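Long-range contacts in Ras-interacting protein 1 (PDB 5KHO), which regulates GTPase signalling, cell architecture and adhesion in endothelial cells, as blood vessel formation requires, and is represented here by its Ras-associating domain: residues B[71-76]-B[127-131]; B[97-102]-B[123-128]. All coordinates share one frame; numbering follows the deposited sequence.

Contact 1: residues B[71-76]-B[127-131]; sequences DAFALC and GREEA
Phe73 and Gly127 face each other as an antiparallel, non-hydrogen-bonded pair, their CA atoms 4.4 Å apart. Strand 73-80 begins here, just where strand 120-127 ends. Gly127 is also the N-cap of helix 128-136, and its carbonyl O accepts the first helical bond, from Ala131 N. One residue on, the Arg128 backbone N donates to Ala72 O over 2.7 Å in a nearly straight bond (170°). The first turn of the helix is thus tied to the residue that leads into the neighbouring strand.

The Arg128 side chain runs back along residues 71-74. With CG anti to the backbone N (chi1 -159°) and the chain extended as far as NE, CD comes to 3.4 Å from Asp71 O. The guanidinium then presents NH2 to Phe73 O, which lies 2.6 Å away at the edge of the group, near its plane. The same NH2 lies beside Ala74 CB. Asp71 turns its carboxylate elsewhere, to Arg44.

Phe73 sends its ring to the other side of the strand, toward Val47 and Leu51 of helix 43-54, while CD1 stays 3.6 Å from Gly127 N. Ala74 CB and Cys76 SG meet the methyl of Ala131, SG at 3.8 Å from its CB. The contact is a strand-to-helix junction at the end of two inner strands of the sheet, within the ubiquitin-like fold of the Ras-associating domain, where a C-terminal helix packs on the sheet face bearing Ala74 and Cys76.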
loop_
_atom_site.group_PDB
_atom_site.type_symbol
_atom_site.label_atom_id
_atom_site.label_comp_id
_atom_site.label_asym_id
_atom_site.label_seq_id
_atom_site.Cartn_x
_atom_site.Cartn_y
_atom_site.Cartn_z
ATOM N N ASP B 71 -11.506 -0.352 -22.725
ATOM C CA ASP B 71 -11.111 1.031 -22.427
ATOM C C ASP B 71 -12.148 1.826 -21.614
ATOM O O ASP B 71 -11.841 2.907 -21.095
ATOM C CB ASP B 71 -10.738 1.771 -23.724
ATOM C CG ASP B 71 -9.599 1.092 -24.493
ATOM O OD1 ASP B 71 -9.029 0.088 -24.006
ATOM O OD2 ASP B 71 -9.274 1.571 -25.600
ATOM N N ALA B 72 -13.358 1.281 -21.503
ATOM C CA ALA B 72 -14.421 1.868 -20.690
ATOM C C ALA B 72 -14.393 1.382 -19.240
ATOM O O ALA B 72 -15.071 1.957 -18.377
ATOM C CB ALA B 72 -15.773 1.577 -21.315
ATOM N N PHE B 73 -13.619 0.321 -18.991
ATOM C CA PHE B 73 -13.490 -0.281 -17.656
ATOM C C PHE B 73 -12.093 -0.161 -17.040
ATOM O O PHE B 73 -11.086 -0.056 -17.753
ATOM C CB PHE B 73 -13.946 -1.739 -17.673
ATOM C CG PHE B 73 -15.429 -1.904 -17.790
ATOM C CD1 PHE B 73 -16.237 -1.882 -16.653
ATOM C CD2 PHE B 73 -16.028 -2.079 -19.037
ATOM C CE1 PHE B 73 -17.613 -2.031 -16.760
ATOM C CE2 PHE B 73 -17.404 -2.233 -19.148
ATOM C CZ PHE B 73 -18.197 -2.205 -18.011
ATOM N N ALA B 74 -12.061 -0.207 -15.708
ATOM C CA ALA B 74 -10.870 0.082 -14.912
ATOM C C ALA B 74 -10.601 -0.976 -13.847
ATOM O O ALA B 74 -11.519 -1.461 -13.184
ATOM C CB ALA B 74 -11.016 1.448 -14.257
ATOM N N LEU B 75 -9.333 -1.329 -13.685
ATOM C CA LEU B 75 -8.938 -2.169 -12.566
ATOM C C LEU B 75 -8.497 -1.288 -11.399
ATOM O O LEU B 75 -7.610 -0.440 -11.541
ATOM C CB LEU B 75 -7.858 -3.184 -12.968
ATOM C CG LEU B 75 -7.513 -4.329 -12.001
ATOM C CD1 LEU B 75 -8.741 -5.088 -11.504
ATOM C CD2 LEU B 75 -6.540 -5.278 -12.677
ATOM N N CYS B 76 -9.127 -1.508 -10.249
ATOM C CA CYS B 76 -8.991 -0.613 -9.117
ATOM C C CYS B 76 -8.426 -1.283 -7.876
ATOM O O CYS B 76 -8.883 -2.358 -7.485
ATOM C CB CYS B 76 -10.336 0.037 -8.801
ATOM S SG CYS B 76 -11.037 0.918 -10.212
ATOM N N GLY B 127 -16.567 0.630 -14.039
ATOM C CA GLY B 127 -16.612 1.577 -15.145
ATOM C C GLY B 127 -15.574 2.658 -14.894
ATOM O O GLY B 127 -15.494 3.196 -13.780
ATOM N N ARG B 128 -14.765 2.951 -15.916
ATOM C CA ARG B 128 -13.667 3.923 -15.820
ATOM C C ARG B 128 -14.085 5.305 -15.301
ATOM O O ARG B 128 -13.376 5.882 -14.484
ATOM C CB ARG B 128 -12.931 4.047 -17.150
ATOM C CG ARG B 128 -11.531 4.613 -17.022
ATOM C CD ARG B 128 -10.702 4.212 -18.227
ATOM N NE ARG B 128 -9.280 4.129 -17.902
ATOM C CZ ARG B 128 -8.644 3.012 -17.563
ATOM N NH1 ARG B 128 -7.344 3.044 -17.294
ATOM N NH2 ARG B 128 -9.295 1.859 -17.494
ATOM N N GLU B 129 -15.225 5.822 -15.762
ATOM C CA GLU B 129 -15.749 7.099 -15.252
ATOM C C GLU B 129 -16.211 7.109 -13.773
ATOM O O GLU B 129 -15.864 8.027 -13.027
ATOM C CB GLU B 129 -16.799 7.692 -16.192
ATOM C CG GLU B 129 -16.178 8.483 -17.330
ATOM C CD GLU B 129 -14.982 9.336 -16.900
ATOM O OE1 GLU B 129 -15.085 10.124 -15.923
ATOM O OE2 GLU B 129 -13.928 9.213 -17.559
ATOM N N GLU B 130 -16.980 6.098 -13.370
ATOM C CA GLU B 130 -17.280 5.843 -11.959
ATOM C C GLU B 130 -15.993 5.877 -11.107
ATOM O O GLU B 130 -15.938 6.552 -10.067
ATOM C CB GLU B 130 -17.979 4.486 -11.828
ATOM C CG GLU B 130 -18.664 4.220 -10.492
ATOM C CD GLU B 130 -19.114 2.767 -10.314
ATOM O OE1 GLU B 130 -19.478 2.401 -9.174
ATOM O OE2 GLU B 130 -19.107 1.978 -11.295
ATOM N N ALA B 131 -14.961 5.187 -11.603
ATOM C CA ALA B 131 -13.697 4.978 -10.908
ATOM C C ALA B 131 -12.848 6.242 -10.767
ATOM O O ALA B 131 -12.357 6.546 -9.670
ATOM C CB ALA B 131 -12.910 3.879 -11.601
#

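Contact 2: residues B[97-102]-B[123-128]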
loop_
_atom_site.group_PDB
_atom_site.type_symbol
_atom_site.label_atom_id
_atom_site.label_comp_id
_atom_site.label_asym_id
_atom_site.label_seq_id
_atom_site.Cartn_x
_atom_site.Cartn_y
_atom_site.Cartn_z
ATOM N N LEU B 97 -10.159 4.546 -3.563
ATOM C CA LEU B 97 -9.624 3.633 -4.574
ATOM C C LEU B 97 -8.587 4.296 -5.474
ATOM O O LEU B 97 -8.437 5.514 -5.470
ATOM C CB LEU B 97 -10.756 2.990 -5.400
ATOM C CG LEU B 97 -11.676 3.812 -6.309
ATOM C CD1 LEU B 97 -10.998 4.216 -7.614
ATOM C CD2 LEU B 97 -12.908 2.983 -6.608
ATOM N N ARG B 98 -7.892 3.478 -6.255
ATOM C CA ARG B 98 -6.912 3.956 -7.211
ATOM C C ARG B 98 -7.050 3.166 -8.496
ATOM O O ARG B 98 -7.093 1.938 -8.462
ATOM C CB ARG B 98 -5.517 3.780 -6.638
ATOM C CG ARG B 98 -4.418 4.359 -7.486
ATOM C CD ARG B 98 -3.070 4.001 -6.893
ATOM N NE ARG B 98 -2.160 3.629 -7.967
ATOM C CZ ARG B 98 -1.800 2.386 -8.251
ATOM N NH1 ARG B 98 -2.232 1.376 -7.521
ATOM N NH2 ARG B 98 -0.989 2.159 -9.261
ATOM N N VAL B 99 -7.115 3.869 -9.624
ATOM C CA VAL B 99 -7.191 3.217 -10.929
ATOM C C VAL B 99 -5.783 2.908 -11.391
ATOM O O VAL B 99 -4.990 3.818 -11.624
ATOM C CB VAL B 99 -7.914 4.093 -11.976
ATOM C CG1 VAL B 99 -7.951 3.405 -13.340
ATOM C CG2 VAL B 99 -9.323 4.428 -11.503
ATOM N N LEU B 100 -5.479 1.625 -11.509
ATOM C CA LEU B 100 -4.224 1.189 -12.111
ATOM C C LEU B 100 -4.128 1.680 -13.549
ATOM O O LEU B 100 -5.125 1.664 -14.278
ATOM C CB LEU B 100 -4.120 -0.343 -12.079
ATOM C CG LEU B 100 -3.570 -1.049 -10.824
ATOM C CD1 LEU B 100 -4.397 -0.790 -9.570
ATOM C CD2 LEU B 100 -3.431 -2.551 -11.068
ATOM N N GLY B 101 -2.942 2.145 -13.945
ATOM C CA GLY B 101 -2.633 2.360 -15.365
ATOM C C GLY B 101 -2.564 1.023 -16.092
ATOM O O GLY B 101 -2.353 -0.015 -15.461
ATOM N N ASP B 102 -2.740 1.039 -17.410
ATOM C CA ASP B 102 -2.755 -0.198 -18.217
ATOM C C ASP B 102 -1.445 -0.978 -18.195
ATOM O O ASP B 102 -1.471 -2.198 -18.322
ATOM C CB ASP B 102 -3.123 0.087 -19.673
ATOM C CG ASP B 102 -4.382 0.919 -19.816
ATOM O OD1 ASP B 102 -5.359 0.709 -19.057
ATOM O OD2 ASP B 102 -4.390 1.783 -20.715
ATOM N N PHE B 123 -9.149 -5.922 -5.105
ATOM C CA PHE B 123 -9.217 -5.430 -6.473
ATOM C C PHE B 123 -10.670 -5.358 -6.926
ATOM O O PHE B 123 -11.433 -6.291 -6.705
ATOM C CB PHE B 123 -8.426 -6.321 -7.430
ATOM C CG PHE B 123 -6.964 -5.994 -7.505
ATOM C CD1 PHE B 123 -6.532 -4.740 -7.930
ATOM C CD2 PHE B 123 -6.009 -6.958 -7.176
ATOM C CE1 PHE B 123 -5.175 -4.450 -7.999
ATOM C CE2 PHE B 123 -4.653 -6.676 -7.248
ATOM C CZ PHE B 123 -4.234 -5.420 -7.660
ATOM N N GLU B 124 -11.041 -4.244 -7.556
ATOM C CA GLU B 124 -12.398 -4.044 -8.075
ATOM C C GLU B 124 -12.409 -3.811 -9.592
ATOM O O GLU B 124 -11.474 -3.216 -10.151
ATOM C CB GLU B 124 -13.102 -2.898 -7.337
ATOM C CG GLU B 124 -13.536 -3.242 -5.908
ATOM C CD GLU B 124 -14.233 -2.098 -5.162
ATOM O OE1 GLU B 124 -14.066 -0.909 -5.526
ATOM O OE2 GLU B 124 -14.951 -2.388 -4.180
ATOM N N LEU B 125 -13.452 -4.318 -10.254
ATOM C CA LEU B 125 -13.687 -4.000 -11.657
ATOM C C LEU B 125 -14.791 -2.964 -11.735
ATOM O O LEU B 125 -15.915 -3.215 -11.290
ATOM C CB LEU B 125 -14.100 -5.234 -12.443
ATOM C CG LEU B 125 -13.616 -5.436 -13.885
ATOM C CD1 LEU B 125 -14.756 -6.037 -14.694
ATOM C CD2 LEU B 125 -13.065 -4.191 -14.567
ATOM N N ARG B 126 -14.465 -1.797 -12.280
ATOM C CA ARG B 126 -15.419 -0.690 -12.357
ATOM C C ARG B 126 -15.438 -0.005 -13.718
ATOM O O ARG B 126 -14.448 -0.054 -14.464
ATOM C CB ARG B 126 -15.121 0.347 -11.273
ATOM C CG ARG B 126 -15.566 -0.045 -9.874
ATOM C CD ARG B 126 -15.263 1.089 -8.920
ATOM N NE ARG B 126 -15.403 0.694 -7.525
ATOM C CZ ARG B 126 -16.532 0.767 -6.829
ATOM N NH1 ARG B 126 -17.654 1.209 -7.393
ATOM N NH2 ARG B 126 -16.537 0.386 -5.560
ATOM N N GLY B 127 -16.567 0.630 -14.039
ATOM C CA GLY B 127 -16.612 1.577 -15.145
ATOM C C GLY B 127 -15.574 2.658 -14.894
ATOM O O GLY B 127 -15.494 3.196 -13.780
ATOM N N ARG B 128 -14.765 2.951 -15.916
ATOM C CA ARG B 128 -13.667 3.923 -15.820
ATOM C C ARG B 128 -14.085 5.305 -15.301
ATOM O O ARG B 128 -13.376 5.882 -14.484
ATOM C CB ARG B 128 -12.931 4.047 -17.150
ATOM C CG ARG B 128 -11.531 4.613 -17.022
ATOM C CD ARG B 128 -10.702 4.212 -18.227
ATOM N NE ARG B 128 -9.280 4.129 -17.902
ATOM C CZ ARG B 128 -8.644 3.012 -17.563
ATOM N NH1 ARG B 128 -7.344 3.044 -17.294
ATOM N NH2 ARG B 128 -9.295 1.859 -17.494
#
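Leu97 lays its CD2 methyl against the Arg126 side chain, 3.5 Å from NE, and the two side chains cross obliquely. They belong to two strands of the mixed sheet in the ubiquitin-like Ras-associating domain. Strand 73-80 lies between them, so the contact is made by side chains reaching past it. The two segments run 74° apart.

The Arg126 guanidinium is fixed from within its own strand. NE and NH2 approach Glu124 OE1 side-on, at 2.9 and 2.8 Å, both from the same face of the carboxylate. The oxygen lies close to the guanidinium plane. NH1 pairs with Glu130 and Glu124 OE2 with Arg122, which extends the charged row. A leucine in place of Arg126 would probably leave Glu124 OE1 without these two donors and cost Glu130 this salt bridge.

Farther along, Val99 sets CG1 over one face of the Arg128 guanidinium, 4.0 Å from NH1 and offset toward the rim. CG1 stands anti to the backbone N (chi1 179°), which directs it there. Leu100 and Phe123 turn to the other side of the sheet, where they cross at about a right angle and CD2 of Leu100 meets CE1 of Phe123 at 4.0 Å. Helix 106-112 packs against both.

At the far end, Asp102 OD1 forms a long, weak salt bridge of 3.5 Å to Arg128 NH1, the carboxylate and guanidinium planes 48° apart.

The centres of contacts 1 and 2 lie about 5 Å apart, and the two contacts share Gly127 and Arg128. Strand 73-80 joins them: it pairs with strand 120-127 on one side and strand 96-99 on the other. Probable backbone hydrogen bonds run from Ala74 N to Arg126 O (2.7 Å) and between Cys76 O and Glu124 N (2.9 Å). Arg128 reaches across both contacts, with NH2 directed to contact 1 and NH1 to contact 2. Val99 touches Ala74, Cys76 and Ala131, so the side chains merge under helix 128-136. A glycerol, probably from the crystallisation liquor, sits about 6 Å from the Leu100 side chain.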